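RNA-binding protein RMD9, mitochondrial (Saccharomyces cerevisiae S288C, PDB 7A9X) binds a dodecameric sequence motif in the 3'-untranslated regions of mitochondrial mRNAs and is involved in their processing or stability. Local coordinates at residues G447-L458 with S537-I547. Residues are numbered along the deposited sequence; the frame is centred on the assembly and turned at random.
Sequences GSIDNTNNEEIL and SEDRIELYLKI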
ATOM      1  N   GLY A 447       3.798 -21.799 -15.531  1.00 75.10           N
ATOM      2  CA  GLY A 447       4.019 -22.708 -14.429  1.00 73.51           C
ATOM      3  C   GLY A 447       2.774 -23.302 -13.808  1.00 80.06           C
ATOM      4  O   GLY A 447       2.884 -24.174 -12.943  1.00 79.20           O
ATOM      5  N   SER A 448       1.584 -22.859 -14.219  1.00 75.16           N
ATOM      6  CA  SER A 448       0.332 -23.392 -13.703  1.00 75.62           C
ATOM      7  C   SER A 448      -0.388 -24.312 -14.677  1.00 84.68           C
ATOM      8  O   SER A 448      -1.445 -24.846 -14.325  1.00 76.47           O
ATOM      9  CB  SER A 448      -0.614 -22.246 -13.309  1.00 72.80           C
ATOM     10  OG  SER A 448      -0.094 -21.505 -12.213  1.00 76.22           O
ATOM     11  N   ILE A 449       0.142 -24.506 -15.882  1.00 87.97           N
ATOM     12  CA  ILE A 449      -0.480 -25.376 -16.869  1.00 87.76           C
ATOM     13  C   ILE A 449       0.536 -26.414 -17.317  1.00 90.44           C
ATOM     14  O   ILE A 449       1.751 -26.199 -17.251  1.00 98.18           O
ATOM     15  CB  ILE A 449      -1.017 -24.589 -18.085  1.00 84.47           C
ATOM     16  CG1 ILE A 449       0.127 -23.852 -18.789  1.00 80.84           C
ATOM     17  CG2 ILE A 449      -2.121 -23.630 -17.658  1.00 75.36           C
ATOM     18  CD1 ILE A 449      -0.279 -23.197 -20.092  1.00 79.69           C
ATOM     19  N   ASP A 450       0.024 -27.555 -17.770  1.00 91.45           N
ATOM     20  CA  ASP A 450       0.870 -28.583 -18.355  1.00 90.59           C
ATOM     21  C   ASP A 450       0.930 -28.501 -19.872  1.00 89.19           C
ATOM     22  O   ASP A 450       1.912 -28.960 -20.465  1.00 89.95           O
ATOM     23  CB  ASP A 450       0.379 -29.974 -17.939  1.00 94.33           C
ATOM     24  CG  ASP A 450       0.378 -30.161 -16.437  1.00 99.53           C
ATOM     25  OD1 ASP A 450       0.815 -29.229 -15.729  1.00100.61           O
ATOM     26  OD2 ASP A 450      -0.059 -31.232 -15.967  1.00101.20           O
ATOM     27  N   ASN A 451      -0.082 -27.903 -20.503  1.00 93.45           N
ATOM     28  CA  ASN A 451      -0.170 -27.819 -21.960  1.00102.37           C
ATOM     29  C   ASN A 451       0.710 -26.672 -22.464  1.00102.29           C
ATOM     30  O   ASN A 451       0.243 -25.618 -22.903  1.00102.01           O
ATOM     31  CB  ASN A 451      -1.621 -27.652 -22.388  1.00110.80           C
ATOM     32  CG  ASN A 451      -1.794 -27.685 -23.890  1.00124.47           C
ATOM     33  OD1 ASN A 451      -0.939 -28.193 -24.614  1.00134.50           O
ATOM     34  ND2 ASN A 451      -2.905 -27.139 -24.368  1.00126.49           N
ATOM     35  N   THR A 452       2.018 -26.900 -22.388  1.00100.17           N
ATOM     36  CA  THR A 452       3.002 -25.970 -22.922  1.00100.18           C
ATOM     37  C   THR A 452       4.315 -26.718 -23.095  1.00101.88           C
ATOM     38  O   THR A 452       4.488 -27.832 -22.597  1.00101.01           O
ATOM     39  CB  THR A 452       3.178 -24.743 -22.018  1.00100.86           C
ATOM     40  OG1 THR A 452       4.201 -23.894 -22.555  1.00105.02           O
ATOM     41  CG2 THR A 452       3.561 -25.163 -20.608  1.00 95.08           C
ATOM     42  N   ASN A 453       5.242 -26.087 -23.812  1.00106.94           N
ATOM     43  CA  ASN A 453       6.534 -26.681 -24.118  1.00115.18           C
ATOM     44  C   ASN A 453       7.644 -25.702 -23.761  1.00115.70           C
ATOM     45  O   ASN A 453       7.397 -24.541 -23.420  1.00111.95           O
ATOM     46  CB  ASN A 453       6.623 -27.085 -25.598  1.00118.91           C
ATOM     47  CG  ASN A 453       6.145 -25.988 -26.535  1.00124.31           C
ATOM     48  OD1 ASN A 453       6.157 -24.806 -26.189  1.00125.46           O
ATOM     49  ND2 ASN A 453       5.717 -26.377 -27.731  1.00129.32           N
ATOM     50  N   ASN A 454       8.886 -26.185 -23.842  1.00116.65           N
ATOM     51  CA  ASN A 454      10.035 -25.322 -23.591  1.00114.03           C
ATOM     52  C   ASN A 454      10.177 -24.232 -24.645  1.00113.90           C
ATOM     53  O   ASN A 454      10.862 -23.233 -24.396  1.00107.38           O
ATOM     54  CB  ASN A 454      11.314 -26.159 -23.521  1.00114.21           C
ATOM     55  CG  ASN A 454      11.393 -26.999 -22.260  1.00118.06           C
ATOM     56  OD1 ASN A 454      10.382 -27.244 -21.600  1.00124.43           O
ATOM     57  ND2 ASN A 454      12.598 -27.439 -21.916  1.00115.24           N
ATOM     58  N   GLU A 455       9.546 -24.398 -25.808  1.00117.84           N
ATOM     59  CA  GLU A 455       9.575 -23.357 -26.828  1.00122.39           C
ATOM     60  C   GLU A 455       8.755 -22.147 -26.397  1.00118.84           C
ATOM     61  O   GLU A 455       9.207 -21.003 -26.519  1.00119.87           O
ATOM     62  CB  GLU A 455       9.058 -23.908 -28.156  1.00130.62           C
ATOM     63  CG  GLU A 455       9.639 -25.256 -28.535  1.00139.70           C
ATOM     64  CD  GLU A 455       9.038 -25.806 -29.810  1.00147.90           C
ATOM     65  OE1 GLU A 455       8.437 -25.019 -30.571  1.00149.87           O
ATOM     66  OE2 GLU A 455       9.162 -27.026 -30.050  1.00152.49           O
ATOM     67  N   GLU A 456       7.539 -22.383 -25.893  1.00116.31           N
ATOM     68  CA  GLU A 456       6.706 -21.276 -25.440  1.00114.35           C
ATOM     69  C   GLU A 456       7.305 -20.588 -24.221  1.00106.75           C
ATOM     70  O   GLU A 456       7.181 -19.367 -24.076  1.00103.66           O
ATOM     71  CB  GLU A 456       5.293 -21.768 -25.132  1.00120.09           C
ATOM     72  CG  GLU A 456       4.318 -20.655 -24.797  1.00127.84           C
ATOM     73  CD  GLU A 456       2.915 -21.167 -24.546  1.00134.17           C
ATOM     74  OE1 GLU A 456       2.091 -20.402 -24.002  1.00131.68           O
ATOM     75  OE2 GLU A 456       2.639 -22.335 -24.892  1.00138.10           O
ATOM     76  N   ILE A 457       7.957 -21.351 -23.341  1.00103.36           N
ATOM     77  CA  ILE A 457       8.627 -20.753 -22.190  1.00 98.49           C
ATOM     78  C   ILE A 457       9.741 -19.824 -22.652  1.00104.26           C
ATOM     79  O   ILE A 457       9.921 -18.726 -22.109  1.00103.01           O
ATOM     80  CB  ILE A 457       9.154 -21.853 -21.249  1.00 96.84           C
ATOM     81  CG1 ILE A 457       7.998 -22.725 -20.753  1.00 95.33           C
ATOM     82  CG2 ILE A 457       9.898 -21.241 -20.075  1.00 93.44           C
ATOM     83  CD1 ILE A 457       8.415 -23.793 -19.769  1.00 92.53           C
ATOM     84  N   LEU A 458      10.498 -20.245 -23.667  1.00109.38           N
ATOM     85  CA  LEU A 458      11.529 -19.382 -24.234  1.00112.44           C
ATOM     86  C   LEU A 458      10.921 -18.151 -24.894  1.00110.42           C
ATOM     87  O   LEU A 458      11.441 -17.040 -24.741  1.00108.44           O
ATOM     88  CB  LEU A 458      12.375 -20.164 -25.240  1.00124.99           C
ATOM     89  CG  LEU A 458      13.492 -21.044 -24.681  1.00131.78           C
ATOM     90  CD1 LEU A 458      14.043 -21.955 -25.767  1.00139.68           C
ATOM     91  CD2 LEU A 458      14.596 -20.179 -24.096  1.00131.14           C
ATOM     92  N   SER A 537      11.658 -30.570 -25.251  1.00138.08           N
ATOM     93  CA  SER A 537      10.616 -30.018 -24.391  1.00135.85           C
ATOM     94  C   SER A 537      10.210 -31.010 -23.308  1.00140.01           C
ATOM     95  O   SER A 537       9.066 -31.009 -22.853  1.00143.67           O
ATOM     96  CB  SER A 537       9.391 -29.617 -25.216  1.00132.57           C
ATOM     97  OG  SER A 537       9.708 -28.591 -26.139  1.00133.88           O
ATOM     98  N   GLU A 538      11.150 -31.859 -22.896  1.00144.52           N
ATOM     99  CA  GLU A 538      10.884 -32.854 -21.866  1.00142.63           C
ATOM    100  C   GLU A 538      11.355 -32.434 -20.481  1.00134.21           C
ATOM    101  O   GLU A 538      10.963 -33.068 -19.496  1.00134.66           O
ATOM    102  CB  GLU A 538      11.534 -34.196 -22.234  1.00148.75           C
ATOM    103  CG  GLU A 538      10.996 -34.834 -23.504  1.00153.45           C
ATOM    104  CD  GLU A 538      11.801 -34.464 -24.734  1.00155.83           C
ATOM    105  OE1 GLU A 538      12.941 -33.979 -24.577  1.00154.91           O
ATOM    106  OE2 GLU A 538      11.293 -34.659 -25.859  1.00156.77           O
ATOM    107  N   ASP A 539      12.179 -31.391 -20.372  1.00126.28           N
ATOM    108  CA  ASP A 539      12.731 -30.978 -19.087  1.00118.03           C
ATOM    109  C   ASP A 539      12.767 -29.460 -19.016  1.00116.56           C
ATOM    110  O   ASP A 539      13.435 -28.814 -19.829  1.00115.28           O
ATOM    111  CB  ASP A 539      14.131 -31.563 -18.879  1.00106.20           C
ATOM    112  CG  ASP A 539      14.553 -31.563 -17.424  1.00110.98           C
ATOM    113  OD1 ASP A 539      14.446 -30.505 -16.769  1.00108.57           O
ATOM    114  OD2 ASP A 539      14.981 -32.625 -16.930  1.00115.96           O
ATOM    115  N   ARG A 540      12.059 -28.896 -18.036  1.00116.17           N
ATOM    116  CA  ARG A 540      12.043 -27.450 -17.842  1.00113.22           C
ATOM    117  C   ARG A 540      13.182 -26.958 -16.959  1.00109.98           C
ATOM    118  O   ARG A 540      13.628 -25.816 -17.121  1.00111.55           O
ATOM    119  CB  ARG A 540      10.712 -27.008 -17.228  1.00111.10           C
ATOM    120  CG  ARG A 540       9.482 -27.392 -18.025  1.00110.16           C
ATOM    121  CD  ARG A 540       8.254 -26.717 -17.443  1.00105.02           C
ATOM    122  NE  ARG A 540       7.012 -27.196 -18.043  1.00105.45           N
ATOM    123  CZ  ARG A 540       5.811 -26.698 -17.765  1.00101.89           C
ATOM    124  NH1 ARG A 540       4.733 -27.196 -18.352  1.00102.23           N
ATOM    125  NH2 ARG A 540       5.689 -25.702 -16.900  1.00 97.22           N
ATOM    126  N   ILE A 541      13.660 -27.785 -16.025  1.00105.55           N
ATOM    127  CA  ILE A 541      14.727 -27.345 -15.128  1.00105.57           C
ATOM    128  C   ILE A 541      16.023 -27.135 -15.903  1.00111.92           C
ATOM    129  O   ILE A 541      16.804 -26.222 -15.605  1.00110.55           O
ATOM    130  CB  ILE A 541      14.904 -28.348 -13.974  1.00100.68           C
ATOM    131  CG1 ILE A 541      13.645 -28.375 -13.104  1.00 95.67           C
ATOM    132  CG2 ILE A 541      16.125 -28.004 -13.139  1.00 97.78           C
ATOM    133  CD1 ILE A 541      13.749 -29.288 -11.908  1.00 92.81           C
ATOM    134  N   GLU A 542      16.267 -27.965 -16.921  1.00118.97           N
ATOM    135  CA  GLU A 542      17.458 -27.782 -17.746  1.00127.79           C
ATOM    136  C   GLU A 542      17.389 -26.482 -18.539  1.00125.75           C
ATOM    137  O   GLU A 542      18.387 -25.760 -18.646  1.00129.67           O
ATOM    138  CB  GLU A 542      17.638 -28.977 -18.680  1.00134.34           C
ATOM    139  CG  GLU A 542      17.805 -30.295 -17.945  1.00139.45           C
ATOM    140  CD  GLU A 542      18.222 -31.423 -18.865  1.00148.01           C
ATOM    141  OE1 GLU A 542      19.079 -32.237 -18.460  1.00150.21           O
ATOM    142  OE2 GLU A 542      17.695 -31.492 -19.996  1.00150.24           O
ATOM    143  N   LEU A 543      16.220 -26.165 -19.099  1.00116.50           N
ATOM    144  CA  LEU A 543      16.053 -24.887 -19.784  1.00109.57           C
ATOM    145  C   LEU A 543      16.224 -23.722 -18.816  1.00107.93           C
ATOM    146  O   LEU A 543      16.800 -22.686 -19.169  1.00108.52           O
ATOM    147  CB  LEU A 543      14.681 -24.827 -20.456  1.00104.14           C
ATOM    148  CG  LEU A 543      14.371 -23.531 -21.208  1.00106.26           C
ATOM    149  CD1 LEU A 543      15.303 -23.366 -22.398  1.00109.50           C
ATOM    150  CD2 LEU A 543      12.920 -23.496 -21.648  1.00104.70           C
ATOM    151  N   TYR A 544      15.734 -23.883 -17.585  1.00102.79           N
ATOM    152  CA  TYR A 544      15.856 -22.836 -16.577  1.00100.15           C
ATOM    153  C   TYR A 544      17.317 -22.548 -16.252  1.00104.24           C
ATOM    154  O   TYR A 544      17.735 -21.387 -16.190  1.00101.20           O
ATOM    155  CB  TYR A 544      15.084 -23.251 -15.325  1.00 96.58           C
ATOM    156  CG  TYR A 544      15.363 -22.426 -14.092  1.00 90.20           C
ATOM    157  CD1 TYR A 544      14.785 -21.174 -13.922  1.00 85.52           C
ATOM    158  CD2 TYR A 544      16.186 -22.912 -13.085  1.00 91.18           C
ATOM    159  CE1 TYR A 544      15.032 -20.425 -12.789  1.00 85.85           C
ATOM    160  CE2 TYR A 544      16.436 -22.173 -11.949  1.00 89.68           C
ATOM    161  CZ  TYR A 544      15.855 -20.930 -11.805  1.00 88.89           C
ATOM    162  OH  TYR A 544      16.100 -20.188 -10.676  1.00 87.38           O
ATOM    163  N   LEU A 545      18.112 -23.602 -16.045  1.00106.71           N
ATOM    164  CA  LEU A 545      19.526 -23.410 -15.738  1.00107.16           C
ATOM    165  C   LEU A 545      20.305 -22.916 -16.948  1.00108.63           C
ATOM    166  O   LEU A 545      21.342 -22.263 -16.792  1.00108.38           O
ATOM    167  CB  LEU A 545      20.129 -24.711 -15.213  1.00108.44           C
ATOM    168  CG  LEU A 545      19.631 -25.167 -13.843  1.00107.62           C
ATOM    169  CD1 LEU A 545      20.150 -26.558 -13.529  1.00108.00           C
ATOM    170  CD2 LEU A 545      20.058 -24.179 -12.767  1.00107.54           C
ATOM    171  N   LYS A 546      19.829 -23.221 -18.156  1.00111.63           N
ATOM    172  CA  LYS A 546      20.504 -22.739 -19.355  1.00115.46           C
ATOM    173  C   LYS A 546      20.313 -21.237 -19.526  1.00114.43           C
ATOM    174  O   LYS A 546      21.258 -20.522 -19.879  1.00117.48           O
ATOM    175  CB  LYS A 546      19.988 -23.491 -20.580  1.00119.96           C
ATOM    176  CG  LYS A 546      20.517 -22.960 -21.899  1.00127.55           C
ATOM    177  CD  LYS A 546      19.895 -23.695 -23.068  1.00135.24           C
ATOM    178  CE  LYS A 546      20.228 -25.175 -23.024  1.00140.79           C
ATOM    179  NZ  LYS A 546      19.667 -25.891 -24.199  1.00146.96           N
ATOM    180  N   ILE A 547      19.102 -20.742 -19.270  1.00112.92           N
ATOM    181  CA  ILE A 547      18.837 -19.314 -19.414  1.00110.00           C
ATOM    182  C   ILE A 547      19.545 -18.523 -18.323  1.00105.68           C
ATOM    183  O   ILE A 547      20.048 -17.419 -18.567  1.00105.51           O
ATOM    184  CB  ILE A 547      17.321 -19.054 -19.413  1.00105.55           C
ATOM    185  CG1 ILE A 547      16.648 -19.846 -20.535  1.00103.24           C
ATOM    186  CG2 ILE A 547      17.039 -17.576 -19.574  1.00104.05           C
ATOM    187  CD1 ILE A 547      15.144 -19.745 -20.534  1.00100.08           C
TER
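With CB pointing toward residues 537-547 and CG beside its backbone N (chi1 -72°), N454 brings its amide to D539, and R540, extended from CG to NE, places its guanidinium at the loop residues 449-452. N454 ND2 donates to D539 O at 2.6 Å; D539 O lies in the amide plane of N454, while ND2 stands above the D539 carbonyl plane. Asparagine suits this place because its short amide reaches a backbone oxygen while CB still packs on L543 CD2, 3.6 Å away, and OD1 touches R540 CG. With the amide gone in an alanine, D539 O would probably lose this donor and R540 CG its neighbour.

R540 lays its aliphatic part against I457, CD meeting CD1 at 3.7 Å, and T452 CG2 lies obliquely against the guanidinium. NH1 gives a weak but straight bond (168°) to I449 O at the edge of the group. NH2 is bound by A487 O and L446 O, and W491 adds a cation-pi contact, so a long, many-handed donor serves well among these backbone carbonyls. Farther along, the branched L543 spreads both methyls over the other helix: CD1 sits 3.7 Å from L458 CD2, which also touches I547 CD1 at 3.6 Å.

Both helices start with a side-chain N-cap, suited to short polar residues: N453 OD1 accepts from E456 N, and D539 OD1 from E542 N, while D539 OD2 bonds Y578 OH. The axes of 454-458 and 540-547 approach to 10.7 Å at 30°. Segment 447-458 lies in the inferred PPR8, and its packing onto helix 540-551, beyond the repeats, is consistent with a continuing alpha-solenoid.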